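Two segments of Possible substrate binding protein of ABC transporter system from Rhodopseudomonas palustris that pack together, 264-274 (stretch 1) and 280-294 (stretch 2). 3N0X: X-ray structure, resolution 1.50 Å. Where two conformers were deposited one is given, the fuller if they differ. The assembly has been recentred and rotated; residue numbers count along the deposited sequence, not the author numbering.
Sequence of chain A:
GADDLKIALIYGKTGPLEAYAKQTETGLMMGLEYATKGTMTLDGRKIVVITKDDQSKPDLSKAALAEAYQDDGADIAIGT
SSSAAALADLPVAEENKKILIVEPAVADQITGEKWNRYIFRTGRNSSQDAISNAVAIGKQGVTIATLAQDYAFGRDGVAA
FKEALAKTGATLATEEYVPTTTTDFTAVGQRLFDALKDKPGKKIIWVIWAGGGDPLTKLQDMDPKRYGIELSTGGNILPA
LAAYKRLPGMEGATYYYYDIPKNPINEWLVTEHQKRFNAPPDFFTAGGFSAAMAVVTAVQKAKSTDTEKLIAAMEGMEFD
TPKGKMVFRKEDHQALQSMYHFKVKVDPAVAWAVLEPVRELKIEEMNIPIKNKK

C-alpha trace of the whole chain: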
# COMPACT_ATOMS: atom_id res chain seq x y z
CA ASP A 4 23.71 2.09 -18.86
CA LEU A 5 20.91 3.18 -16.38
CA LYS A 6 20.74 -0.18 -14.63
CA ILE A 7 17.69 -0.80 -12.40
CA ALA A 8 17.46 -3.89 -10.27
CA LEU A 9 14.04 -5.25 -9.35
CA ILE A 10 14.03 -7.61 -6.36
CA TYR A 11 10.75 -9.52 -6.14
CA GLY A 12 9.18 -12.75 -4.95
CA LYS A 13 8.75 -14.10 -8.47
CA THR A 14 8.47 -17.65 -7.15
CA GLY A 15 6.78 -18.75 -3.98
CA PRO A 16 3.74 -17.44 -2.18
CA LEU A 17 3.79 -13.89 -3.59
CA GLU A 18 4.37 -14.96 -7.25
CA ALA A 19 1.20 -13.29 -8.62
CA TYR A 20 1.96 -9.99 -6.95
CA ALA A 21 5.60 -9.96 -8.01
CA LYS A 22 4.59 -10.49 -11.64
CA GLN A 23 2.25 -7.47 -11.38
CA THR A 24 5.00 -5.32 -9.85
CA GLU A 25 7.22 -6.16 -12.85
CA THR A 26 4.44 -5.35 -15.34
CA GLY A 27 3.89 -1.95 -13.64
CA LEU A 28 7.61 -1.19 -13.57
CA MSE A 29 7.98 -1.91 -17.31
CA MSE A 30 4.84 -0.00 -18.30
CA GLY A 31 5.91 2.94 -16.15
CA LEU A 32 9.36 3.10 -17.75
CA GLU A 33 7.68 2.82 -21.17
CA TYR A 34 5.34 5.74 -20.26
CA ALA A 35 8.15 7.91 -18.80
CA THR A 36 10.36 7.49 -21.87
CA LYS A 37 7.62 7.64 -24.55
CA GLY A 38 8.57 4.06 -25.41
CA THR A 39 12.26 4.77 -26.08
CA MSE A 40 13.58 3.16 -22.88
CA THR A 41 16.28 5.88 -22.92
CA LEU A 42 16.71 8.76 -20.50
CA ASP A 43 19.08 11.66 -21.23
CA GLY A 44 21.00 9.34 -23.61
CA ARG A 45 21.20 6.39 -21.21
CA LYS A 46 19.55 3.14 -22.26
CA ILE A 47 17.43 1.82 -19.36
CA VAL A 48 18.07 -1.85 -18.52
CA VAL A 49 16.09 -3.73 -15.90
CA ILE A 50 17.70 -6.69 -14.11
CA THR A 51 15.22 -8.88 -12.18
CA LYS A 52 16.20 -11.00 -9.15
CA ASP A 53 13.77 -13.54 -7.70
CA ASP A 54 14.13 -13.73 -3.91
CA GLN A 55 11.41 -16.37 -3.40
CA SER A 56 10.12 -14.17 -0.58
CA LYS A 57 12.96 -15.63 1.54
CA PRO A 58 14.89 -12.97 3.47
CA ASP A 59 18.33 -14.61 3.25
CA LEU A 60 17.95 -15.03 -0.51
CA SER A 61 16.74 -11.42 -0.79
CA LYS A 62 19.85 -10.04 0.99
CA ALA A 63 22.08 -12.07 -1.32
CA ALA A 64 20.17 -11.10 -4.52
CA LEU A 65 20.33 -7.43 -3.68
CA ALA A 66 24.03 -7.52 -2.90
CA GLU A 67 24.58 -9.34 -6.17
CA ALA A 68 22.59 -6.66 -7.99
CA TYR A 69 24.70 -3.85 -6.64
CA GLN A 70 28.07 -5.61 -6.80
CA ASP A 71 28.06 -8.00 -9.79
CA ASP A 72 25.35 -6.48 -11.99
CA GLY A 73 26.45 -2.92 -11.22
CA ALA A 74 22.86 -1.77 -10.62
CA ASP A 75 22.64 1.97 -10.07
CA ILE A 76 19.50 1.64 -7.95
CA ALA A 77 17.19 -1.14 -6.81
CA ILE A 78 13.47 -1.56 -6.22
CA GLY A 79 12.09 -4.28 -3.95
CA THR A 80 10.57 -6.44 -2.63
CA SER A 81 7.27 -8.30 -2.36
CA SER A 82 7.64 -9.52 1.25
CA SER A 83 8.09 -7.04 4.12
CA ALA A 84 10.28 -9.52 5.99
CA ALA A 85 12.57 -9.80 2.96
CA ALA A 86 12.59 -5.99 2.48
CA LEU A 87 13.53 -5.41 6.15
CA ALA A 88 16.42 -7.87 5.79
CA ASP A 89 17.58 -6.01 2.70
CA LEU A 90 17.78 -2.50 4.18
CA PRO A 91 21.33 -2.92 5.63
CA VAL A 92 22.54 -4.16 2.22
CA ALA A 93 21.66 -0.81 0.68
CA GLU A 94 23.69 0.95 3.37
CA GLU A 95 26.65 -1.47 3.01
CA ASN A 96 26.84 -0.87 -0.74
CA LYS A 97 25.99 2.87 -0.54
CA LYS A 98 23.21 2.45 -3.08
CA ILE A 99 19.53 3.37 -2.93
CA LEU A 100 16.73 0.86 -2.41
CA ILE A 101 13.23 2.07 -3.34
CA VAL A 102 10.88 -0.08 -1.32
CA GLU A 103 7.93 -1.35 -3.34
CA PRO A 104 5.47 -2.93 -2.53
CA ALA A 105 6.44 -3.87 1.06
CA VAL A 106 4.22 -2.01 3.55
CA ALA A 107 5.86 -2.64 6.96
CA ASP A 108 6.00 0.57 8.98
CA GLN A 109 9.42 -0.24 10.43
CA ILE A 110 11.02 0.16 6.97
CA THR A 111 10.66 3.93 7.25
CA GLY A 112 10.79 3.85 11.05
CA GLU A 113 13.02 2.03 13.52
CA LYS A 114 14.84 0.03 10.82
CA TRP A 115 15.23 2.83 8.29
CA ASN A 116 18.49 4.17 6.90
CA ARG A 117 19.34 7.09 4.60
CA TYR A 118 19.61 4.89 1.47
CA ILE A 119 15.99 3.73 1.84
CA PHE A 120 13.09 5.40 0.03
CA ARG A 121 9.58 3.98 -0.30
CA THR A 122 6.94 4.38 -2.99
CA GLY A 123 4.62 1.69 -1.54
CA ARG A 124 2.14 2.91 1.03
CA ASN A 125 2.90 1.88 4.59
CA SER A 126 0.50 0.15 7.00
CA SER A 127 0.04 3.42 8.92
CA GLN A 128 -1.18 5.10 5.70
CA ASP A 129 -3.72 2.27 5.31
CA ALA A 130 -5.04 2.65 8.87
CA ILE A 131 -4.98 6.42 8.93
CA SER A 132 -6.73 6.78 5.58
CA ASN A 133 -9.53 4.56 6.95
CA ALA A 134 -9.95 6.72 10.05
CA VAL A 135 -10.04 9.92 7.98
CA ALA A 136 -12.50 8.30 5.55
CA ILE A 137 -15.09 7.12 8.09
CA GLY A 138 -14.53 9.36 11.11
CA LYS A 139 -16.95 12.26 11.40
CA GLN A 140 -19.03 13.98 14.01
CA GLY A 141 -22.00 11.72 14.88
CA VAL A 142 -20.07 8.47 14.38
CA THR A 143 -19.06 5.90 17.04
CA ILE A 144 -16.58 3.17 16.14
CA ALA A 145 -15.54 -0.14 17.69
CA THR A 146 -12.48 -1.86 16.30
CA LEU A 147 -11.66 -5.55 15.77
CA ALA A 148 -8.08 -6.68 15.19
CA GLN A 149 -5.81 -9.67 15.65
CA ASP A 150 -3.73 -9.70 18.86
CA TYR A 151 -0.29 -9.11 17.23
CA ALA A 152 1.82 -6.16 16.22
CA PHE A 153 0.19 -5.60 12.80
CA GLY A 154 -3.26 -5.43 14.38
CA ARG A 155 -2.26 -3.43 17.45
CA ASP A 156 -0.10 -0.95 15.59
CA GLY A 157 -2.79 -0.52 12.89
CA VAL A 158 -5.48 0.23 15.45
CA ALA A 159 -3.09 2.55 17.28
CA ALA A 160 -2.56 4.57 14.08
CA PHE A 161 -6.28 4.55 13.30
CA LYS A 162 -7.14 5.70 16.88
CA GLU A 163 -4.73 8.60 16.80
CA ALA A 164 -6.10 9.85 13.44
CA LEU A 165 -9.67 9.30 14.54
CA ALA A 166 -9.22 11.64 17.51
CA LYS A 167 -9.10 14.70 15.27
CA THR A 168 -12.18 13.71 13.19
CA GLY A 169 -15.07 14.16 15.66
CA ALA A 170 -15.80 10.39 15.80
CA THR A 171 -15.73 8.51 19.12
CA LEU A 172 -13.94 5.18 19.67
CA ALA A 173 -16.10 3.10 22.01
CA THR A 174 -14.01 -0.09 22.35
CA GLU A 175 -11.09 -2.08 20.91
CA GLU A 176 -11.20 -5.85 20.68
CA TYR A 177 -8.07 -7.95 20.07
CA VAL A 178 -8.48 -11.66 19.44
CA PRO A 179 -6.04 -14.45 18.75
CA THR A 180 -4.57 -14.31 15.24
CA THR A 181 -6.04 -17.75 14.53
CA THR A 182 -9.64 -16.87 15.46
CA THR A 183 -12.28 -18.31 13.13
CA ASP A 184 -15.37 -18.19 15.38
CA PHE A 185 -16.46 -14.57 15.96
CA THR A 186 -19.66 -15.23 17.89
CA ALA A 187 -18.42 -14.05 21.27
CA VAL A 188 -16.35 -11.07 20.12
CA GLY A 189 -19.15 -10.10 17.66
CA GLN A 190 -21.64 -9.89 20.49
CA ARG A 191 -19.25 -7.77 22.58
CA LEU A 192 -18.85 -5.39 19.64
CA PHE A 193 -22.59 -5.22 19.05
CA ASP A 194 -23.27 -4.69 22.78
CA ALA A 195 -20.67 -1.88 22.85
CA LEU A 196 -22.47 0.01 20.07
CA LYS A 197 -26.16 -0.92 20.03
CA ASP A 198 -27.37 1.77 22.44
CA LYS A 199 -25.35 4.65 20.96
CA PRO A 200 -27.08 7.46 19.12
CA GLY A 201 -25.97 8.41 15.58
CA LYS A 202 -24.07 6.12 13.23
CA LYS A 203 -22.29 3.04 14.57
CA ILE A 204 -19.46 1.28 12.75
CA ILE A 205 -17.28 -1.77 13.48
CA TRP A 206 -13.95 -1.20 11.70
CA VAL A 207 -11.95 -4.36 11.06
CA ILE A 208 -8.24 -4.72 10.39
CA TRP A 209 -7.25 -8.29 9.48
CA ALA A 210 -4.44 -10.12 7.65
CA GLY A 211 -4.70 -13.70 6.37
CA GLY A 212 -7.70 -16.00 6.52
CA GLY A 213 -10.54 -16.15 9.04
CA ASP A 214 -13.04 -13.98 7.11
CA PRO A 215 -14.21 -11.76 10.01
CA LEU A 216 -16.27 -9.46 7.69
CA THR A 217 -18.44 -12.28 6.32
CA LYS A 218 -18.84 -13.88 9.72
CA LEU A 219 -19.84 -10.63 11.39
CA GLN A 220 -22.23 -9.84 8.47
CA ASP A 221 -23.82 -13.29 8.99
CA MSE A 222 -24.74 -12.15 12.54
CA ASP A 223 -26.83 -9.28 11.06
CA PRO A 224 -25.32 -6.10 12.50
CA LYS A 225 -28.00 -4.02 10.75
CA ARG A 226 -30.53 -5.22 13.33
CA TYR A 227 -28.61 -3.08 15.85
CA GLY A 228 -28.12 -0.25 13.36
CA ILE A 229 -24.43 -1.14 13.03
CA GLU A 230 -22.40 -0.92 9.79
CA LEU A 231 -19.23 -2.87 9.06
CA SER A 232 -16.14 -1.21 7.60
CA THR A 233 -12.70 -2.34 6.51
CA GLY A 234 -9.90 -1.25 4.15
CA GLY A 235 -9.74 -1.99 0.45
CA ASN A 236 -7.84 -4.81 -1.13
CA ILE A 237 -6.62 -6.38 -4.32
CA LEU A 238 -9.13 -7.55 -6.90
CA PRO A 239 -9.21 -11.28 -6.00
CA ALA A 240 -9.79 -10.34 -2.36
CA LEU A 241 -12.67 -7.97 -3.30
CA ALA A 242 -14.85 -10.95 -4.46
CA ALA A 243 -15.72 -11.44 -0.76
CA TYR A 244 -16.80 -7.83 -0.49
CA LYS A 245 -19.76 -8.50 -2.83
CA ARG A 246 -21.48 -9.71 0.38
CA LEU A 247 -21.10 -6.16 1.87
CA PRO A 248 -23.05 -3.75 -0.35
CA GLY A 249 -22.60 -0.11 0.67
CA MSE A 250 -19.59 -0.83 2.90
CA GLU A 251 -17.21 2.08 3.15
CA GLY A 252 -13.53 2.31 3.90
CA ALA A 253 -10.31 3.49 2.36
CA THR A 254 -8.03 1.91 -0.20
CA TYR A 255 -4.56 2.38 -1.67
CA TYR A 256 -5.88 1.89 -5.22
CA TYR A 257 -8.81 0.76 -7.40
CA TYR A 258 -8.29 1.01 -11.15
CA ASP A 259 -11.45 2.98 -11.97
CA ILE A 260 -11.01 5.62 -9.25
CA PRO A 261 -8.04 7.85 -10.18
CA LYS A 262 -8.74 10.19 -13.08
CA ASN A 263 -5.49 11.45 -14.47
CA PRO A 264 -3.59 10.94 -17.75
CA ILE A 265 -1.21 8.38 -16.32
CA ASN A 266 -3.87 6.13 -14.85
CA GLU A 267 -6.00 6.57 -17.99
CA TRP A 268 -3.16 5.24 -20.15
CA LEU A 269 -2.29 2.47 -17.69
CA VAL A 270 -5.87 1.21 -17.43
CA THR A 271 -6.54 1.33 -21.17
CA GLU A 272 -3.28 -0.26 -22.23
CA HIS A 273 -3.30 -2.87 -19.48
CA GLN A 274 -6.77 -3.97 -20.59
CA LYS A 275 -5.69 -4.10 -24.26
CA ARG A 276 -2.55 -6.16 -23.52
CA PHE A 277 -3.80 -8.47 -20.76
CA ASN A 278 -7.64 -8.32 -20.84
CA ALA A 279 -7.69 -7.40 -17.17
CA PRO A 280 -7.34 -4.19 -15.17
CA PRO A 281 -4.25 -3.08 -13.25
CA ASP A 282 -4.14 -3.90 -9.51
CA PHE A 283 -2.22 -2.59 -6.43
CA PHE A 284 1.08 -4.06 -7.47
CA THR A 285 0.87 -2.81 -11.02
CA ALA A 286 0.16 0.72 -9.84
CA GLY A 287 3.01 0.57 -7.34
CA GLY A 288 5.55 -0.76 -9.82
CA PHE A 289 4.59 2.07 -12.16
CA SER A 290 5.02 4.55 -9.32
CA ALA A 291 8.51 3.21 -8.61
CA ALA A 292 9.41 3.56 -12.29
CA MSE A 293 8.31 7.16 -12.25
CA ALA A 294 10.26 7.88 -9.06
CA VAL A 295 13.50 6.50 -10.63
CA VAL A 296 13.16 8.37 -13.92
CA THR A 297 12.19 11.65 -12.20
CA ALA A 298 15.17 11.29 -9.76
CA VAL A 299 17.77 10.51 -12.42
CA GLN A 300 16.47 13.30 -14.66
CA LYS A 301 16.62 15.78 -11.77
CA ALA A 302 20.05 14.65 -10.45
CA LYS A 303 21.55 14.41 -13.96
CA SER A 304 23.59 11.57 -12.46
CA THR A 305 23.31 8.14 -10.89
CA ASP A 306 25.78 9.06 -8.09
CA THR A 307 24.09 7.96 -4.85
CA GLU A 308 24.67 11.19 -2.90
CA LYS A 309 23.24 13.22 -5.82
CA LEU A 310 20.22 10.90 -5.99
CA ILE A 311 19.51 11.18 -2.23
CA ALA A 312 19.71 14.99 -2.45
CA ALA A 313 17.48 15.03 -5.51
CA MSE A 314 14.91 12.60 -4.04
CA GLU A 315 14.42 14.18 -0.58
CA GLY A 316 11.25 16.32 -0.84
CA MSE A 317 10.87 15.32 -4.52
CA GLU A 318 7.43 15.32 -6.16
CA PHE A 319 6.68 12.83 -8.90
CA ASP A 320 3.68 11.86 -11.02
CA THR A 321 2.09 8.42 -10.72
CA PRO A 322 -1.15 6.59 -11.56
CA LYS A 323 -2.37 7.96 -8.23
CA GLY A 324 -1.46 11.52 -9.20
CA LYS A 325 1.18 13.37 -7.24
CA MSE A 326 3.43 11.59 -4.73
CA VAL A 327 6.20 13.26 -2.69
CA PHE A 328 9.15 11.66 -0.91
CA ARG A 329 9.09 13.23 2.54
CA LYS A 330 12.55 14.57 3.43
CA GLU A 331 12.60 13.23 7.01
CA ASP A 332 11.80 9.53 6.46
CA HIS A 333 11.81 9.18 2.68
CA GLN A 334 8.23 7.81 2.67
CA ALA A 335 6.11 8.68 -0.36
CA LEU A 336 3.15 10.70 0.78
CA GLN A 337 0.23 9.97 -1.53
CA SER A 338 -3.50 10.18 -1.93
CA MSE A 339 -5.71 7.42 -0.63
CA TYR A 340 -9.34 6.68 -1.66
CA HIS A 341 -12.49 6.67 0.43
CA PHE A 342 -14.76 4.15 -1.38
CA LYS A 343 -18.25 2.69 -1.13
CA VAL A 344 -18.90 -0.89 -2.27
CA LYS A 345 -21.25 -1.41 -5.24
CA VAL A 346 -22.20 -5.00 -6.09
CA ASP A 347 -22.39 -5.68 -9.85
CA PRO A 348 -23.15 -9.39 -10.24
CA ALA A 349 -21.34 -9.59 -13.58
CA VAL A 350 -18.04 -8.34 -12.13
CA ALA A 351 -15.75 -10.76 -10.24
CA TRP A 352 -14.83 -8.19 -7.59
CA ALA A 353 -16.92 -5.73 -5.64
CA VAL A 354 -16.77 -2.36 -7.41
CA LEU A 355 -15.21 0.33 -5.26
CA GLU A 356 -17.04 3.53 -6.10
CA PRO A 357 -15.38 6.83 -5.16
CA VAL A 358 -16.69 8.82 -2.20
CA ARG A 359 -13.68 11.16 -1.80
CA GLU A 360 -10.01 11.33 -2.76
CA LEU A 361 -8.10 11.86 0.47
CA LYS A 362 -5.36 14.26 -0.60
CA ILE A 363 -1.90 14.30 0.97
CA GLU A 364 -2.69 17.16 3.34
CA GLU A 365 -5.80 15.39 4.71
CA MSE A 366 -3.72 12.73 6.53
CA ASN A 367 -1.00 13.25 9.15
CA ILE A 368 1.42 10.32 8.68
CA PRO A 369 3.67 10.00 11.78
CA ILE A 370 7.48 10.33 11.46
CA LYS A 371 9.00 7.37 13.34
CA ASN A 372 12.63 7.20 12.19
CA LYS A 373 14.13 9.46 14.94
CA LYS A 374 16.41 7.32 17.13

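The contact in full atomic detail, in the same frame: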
# COMPACT_ATOMS: atom_id res chain seq x y z
N PRO A 264 -4.08 11.47 -16.49
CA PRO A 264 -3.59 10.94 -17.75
C PRO A 264 -2.78 9.66 -17.61
O PRO A 264 -2.79 8.84 -18.51
CB PRO A 264 -2.72 12.08 -18.29
CG PRO A 264 -3.35 13.31 -17.75
CD PRO A 264 -3.81 12.91 -16.36
N ILE A 265 -2.06 9.53 -16.51
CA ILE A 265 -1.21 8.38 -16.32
C ILE A 265 -2.08 7.18 -16.09
O ILE A 265 -1.88 6.15 -16.73
CB ILE A 265 -0.24 8.58 -15.16
CG1 ILE A 265 0.68 9.77 -15.50
CG2 ILE A 265 0.54 7.34 -14.94
CD1 ILE A 265 1.96 9.85 -14.61
N ASN A 266 -2.99 7.26 -15.12
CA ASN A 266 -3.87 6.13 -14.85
C ASN A 266 -4.75 5.77 -16.05
O ASN A 266 -5.04 4.61 -16.30
CB ASN A 266 -4.72 6.31 -13.60
CG ASN A 266 -5.24 4.99 -13.09
OD1 ASN A 266 -4.46 4.04 -12.90
ND2 ASN A 266 -6.56 4.91 -12.85
N GLU A 267 -5.19 6.79 -16.78
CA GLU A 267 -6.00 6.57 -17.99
C GLU A 267 -5.25 5.68 -18.98
O GLU A 267 -5.80 4.69 -19.46
CB GLU A 267 -6.41 7.92 -18.61
CG GLU A 267 -6.99 7.88 -20.01
CD GLU A 267 -8.43 7.46 -20.08
OE1 GLU A 267 -9.07 7.22 -19.02
OE2 GLU A 267 -8.92 7.37 -21.25
N TRP A 268 -4.00 6.03 -19.25
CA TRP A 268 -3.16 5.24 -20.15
C TRP A 268 -2.93 3.83 -19.60
O TRP A 268 -3.09 2.82 -20.30
CB TRP A 268 -1.83 5.97 -20.42
CG TRP A 268 -0.97 5.20 -21.37
CD1 TRP A 268 -1.07 5.20 -22.74
CD2 TRP A 268 0.11 4.33 -21.05
NE1 TRP A 268 -0.14 4.35 -23.28
CE2 TRP A 268 0.61 3.81 -22.26
CE3 TRP A 268 0.68 3.91 -19.85
CZ2 TRP A 268 1.66 2.90 -22.31
CZ3 TRP A 268 1.74 3.01 -19.90
CH2 TRP A 268 2.22 2.52 -21.12
N LEU A 269 -2.59 3.76 -18.33
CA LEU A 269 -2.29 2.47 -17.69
C LEU A 269 -3.49 1.53 -17.78
O LEU A 269 -3.33 0.38 -18.19
CB LEU A 269 -1.88 2.69 -16.26
CG LEU A 269 -1.72 1.37 -15.46
CD1 LEU A 269 -0.66 0.44 -16.01
CD2 LEU A 269 -1.41 1.73 -14.00
N VAL A 270 -4.66 2.02 -17.41
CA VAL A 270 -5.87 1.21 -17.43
C VAL A 270 -6.19 0.75 -18.85
O VAL A 270 -6.44 -0.44 -19.12
CB VAL A 270 -7.06 1.90 -16.74
CG1 VAL A 270 -8.33 1.04 -17.00
CG2 VAL A 270 -6.79 2.05 -15.24
N THR A 271 -6.18 1.67 -19.80
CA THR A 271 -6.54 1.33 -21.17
C THR A 271 -5.57 0.34 -21.80
O THR A 271 -5.97 -0.68 -22.40
CB THR A 271 -6.62 2.60 -21.99
OG1 THR A 271 -7.66 3.42 -21.46
CG2 THR A 271 -6.92 2.28 -23.46
N GLU A 272 -4.28 0.59 -21.61
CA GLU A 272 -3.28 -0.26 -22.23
C GLU A 272 -3.18 -1.61 -21.55
O GLU A 272 -2.93 -2.62 -22.19
CB GLU A 272 -1.94 0.47 -22.24
CG GLU A 272 -0.97 -0.11 -23.20
CD GLU A 272 -1.43 -0.13 -24.67
OE1 GLU A 272 -2.02 0.87 -25.15
OE2 GLU A 272 -1.18 -1.14 -25.32
N HIS A 273 -3.34 -1.62 -20.23
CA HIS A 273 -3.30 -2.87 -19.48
C HIS A 273 -4.45 -3.75 -19.92
O HIS A 273 -4.30 -4.96 -20.12
CB HIS A 273 -3.33 -2.61 -17.97
CG HIS A 273 -2.90 -3.77 -17.12
ND1 HIS A 273 -3.74 -4.84 -16.84
CD2 HIS A 273 -1.73 -4.04 -16.49
CE1 HIS A 273 -3.10 -5.70 -16.06
NE2 HIS A 273 -1.88 -5.25 -15.82
N GLN A 274 -5.61 -3.16 -20.14
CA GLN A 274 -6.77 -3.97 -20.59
C GLN A 274 -6.55 -4.49 -21.99
O GLN A 274 -6.88 -5.64 -22.29
CB GLN A 274 -8.09 -3.19 -20.51
CG GLN A 274 -9.36 -4.10 -20.68
CD GLN A 274 -9.68 -4.92 -19.44
OE1 GLN A 274 -9.31 -4.56 -18.32
NE2 GLN A 274 -10.37 -6.05 -19.65
N PRO A 280 -7.80 -5.47 -15.68
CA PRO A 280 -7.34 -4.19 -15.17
C PRO A 280 -6.07 -4.28 -14.31
O PRO A 280 -5.72 -5.39 -13.79
CB PRO A 280 -8.52 -3.69 -14.32
CG PRO A 280 -9.40 -4.86 -14.12
CD PRO A 280 -8.91 -6.02 -14.89
N PRO A 281 -5.37 -3.14 -14.16
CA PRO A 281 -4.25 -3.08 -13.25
C PRO A 281 -4.73 -3.21 -11.81
O PRO A 281 -5.85 -2.79 -11.49
CB PRO A 281 -3.66 -1.69 -13.50
CG PRO A 281 -4.78 -0.87 -14.02
CD PRO A 281 -5.69 -1.82 -14.76
N ASP A 282 -3.86 -3.73 -10.97
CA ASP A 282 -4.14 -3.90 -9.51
C ASP A 282 -3.08 -3.12 -8.68
O ASP A 282 -2.24 -2.38 -9.23
CB ASP A 282 -4.17 -5.41 -9.21
CG ASP A 282 -5.12 -5.80 -8.02
OD1 ASP A 282 -5.43 -4.94 -7.16
OD2 ASP A 282 -5.49 -7.02 -7.98
N PHE A 283 -3.14 -3.28 -7.35
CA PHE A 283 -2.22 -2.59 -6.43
C PHE A 283 -0.78 -2.63 -6.94
O PHE A 283 -0.07 -1.62 -6.96
CB PHE A 283 -2.19 -3.26 -5.03
CG PHE A 283 -3.31 -2.87 -4.07
CD1 PHE A 283 -4.55 -2.41 -4.47
CD2 PHE A 283 -3.09 -3.03 -2.71
CE1 PHE A 283 -5.55 -2.11 -3.51
CE2 PHE A 283 -4.05 -2.67 -1.78
CZ PHE A 283 -5.28 -2.24 -2.19
N PHE A 284 -0.33 -3.84 -7.23
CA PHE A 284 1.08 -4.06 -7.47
C PHE A 284 1.53 -3.42 -8.78
O PHE A 284 2.66 -2.91 -8.90
CB PHE A 284 1.38 -5.57 -7.38
CG PHE A 284 1.07 -6.12 -6.04
CD1 PHE A 284 1.96 -5.95 -5.00
CD2 PHE A 284 -0.08 -6.84 -5.81
CE1 PHE A 284 1.67 -6.44 -3.72
CE2 PHE A 284 -0.40 -7.28 -4.54
CZ PHE A 284 0.47 -7.09 -3.50
N THR A 285 0.63 -3.43 -9.74
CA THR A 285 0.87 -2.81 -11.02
C THR A 285 1.04 -1.31 -10.82
O THR A 285 1.99 -0.67 -11.32
CB THR A 285 -0.32 -2.99 -11.95
OG1 THR A 285 -0.91 -4.29 -11.79
CG2 THR A 285 0.12 -2.78 -13.39
N ALA A 286 0.11 -0.70 -10.10
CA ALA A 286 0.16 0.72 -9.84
C ALA A 286 1.43 1.11 -9.08
O ALA A 286 2.06 2.11 -9.37
CB ALA A 286 -1.12 1.19 -9.06
N GLY A 287 1.79 0.31 -8.09
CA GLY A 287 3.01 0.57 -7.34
C GLY A 287 4.30 0.40 -8.12
O GLY A 287 5.23 1.21 -7.99
N GLY A 288 4.36 -0.60 -8.99
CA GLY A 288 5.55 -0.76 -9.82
C GLY A 288 5.72 0.41 -10.75
O GLY A 288 6.83 0.86 -10.99
N PHE A 289 4.61 0.89 -11.27
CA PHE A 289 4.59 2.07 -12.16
C PHE A 289 5.09 3.28 -11.39
O PHE A 289 5.89 4.08 -11.89
CB PHE A 289 3.16 2.27 -12.69
CG PHE A 289 3.02 3.12 -13.93
CD1 PHE A 289 3.40 4.44 -13.94
CD2 PHE A 289 2.42 2.59 -15.06
CE1 PHE A 289 3.20 5.25 -15.11
CE2 PHE A 289 2.20 3.34 -16.20
CZ PHE A 289 2.58 4.68 -16.20
N SER A 290 4.60 3.45 -10.16
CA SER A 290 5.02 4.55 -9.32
C SER A 290 6.53 4.52 -9.06
O SER A 290 7.19 5.58 -9.10
CB SER A 290 4.25 4.55 -8.00
OG SER A 290 2.86 4.65 -8.28
N ALA A 291 7.07 3.34 -8.77
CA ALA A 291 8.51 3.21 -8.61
C ALA A 291 9.29 3.59 -9.88
O ALA A 291 10.35 4.26 -9.77
CB ALA A 291 8.89 1.80 -8.14
N ALA A 292 8.78 3.21 -11.04
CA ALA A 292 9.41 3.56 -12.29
C ALA A 292 9.50 5.06 -12.40
O ALA A 292 10.52 5.64 -12.82
CB ALA A 292 8.60 2.95 -13.51
N MSE A 293 8.37 5.72 -12.13
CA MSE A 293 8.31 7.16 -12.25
C MSE A 293 9.24 7.86 -11.26
O MSE A 293 9.87 8.88 -11.59
CB MSE A 293 6.88 7.67 -12.07
CG MSE A 293 5.96 7.27 -13.15
SE MSE A 293 6.30 7.96 -14.90
CE MSE A 293 6.02 9.83 -14.55
N ALA A 294 9.33 7.34 -10.04
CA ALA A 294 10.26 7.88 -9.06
C ALA A 294 11.72 7.81 -9.58
O ALA A 294 12.47 8.78 -9.50
CB ALA A 294 10.15 7.12 -7.75
O HOH W 1 -0.42 -6.24 -13.73

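Two helices joined by a short connection often pack through side chains alone, and this pair from a putative ABC-transporter substrate-binding protein illustrates how. The helix axes come no closer than 11.8 Å and run at 127°, so large side chains must fill the space between them; no clear direct hydrogen bond crosses the contact.

Stretch 2 begins with two prolines in extended conformation, lying against the end of stretch 1 nearest to it in sequence. At Pro 280, the carbonyl atom O lies 3.5 Å from CE1 of His 273. Pro 281 goes deeper. Its N sits over one face of the His 273 ring, 3.6 Å from ND1, while its CG reaches 3.7 Å from Val 270 CG2 and 4.1 Å from Leu 269 CG, so that a compact ring touches Leu 269, Val 270 and His 273, on one side of the first helix.

Asp 282 precedes the second helix and points away from the contact, but its backbone N donates to Thr 285 OG1 (3.1 Å). Thr 285 is thereby both structural and interfacial: its CG2 packs 3.8 Å from His 273 CD2, and its OG1 shares a water with His 273 NE2, at 2.8 and 2.7 Å respectively. This water joins the two side chains, linking the stretches.

One helical turn later, Phe 289, with the largest covered area of any residue here, fills the gap between the helices. Its CE1 lies 3.4 Å from Ile 265 CG2 and its CD2 3.9 Å from Leu 269 CD1, whereas Trp 268 meets it edge to edge, CZ3 to CE2 at 3.7 Å, an arrangement without stacking. A further turn on, the selenomethionine Met 293 closes the contact, its CE 4.1 Å from Ile 265 CD1. The spacing of Thr 285, Phe 289 and Met 293 is the general lesson: one residue per turn keeps facing the partner.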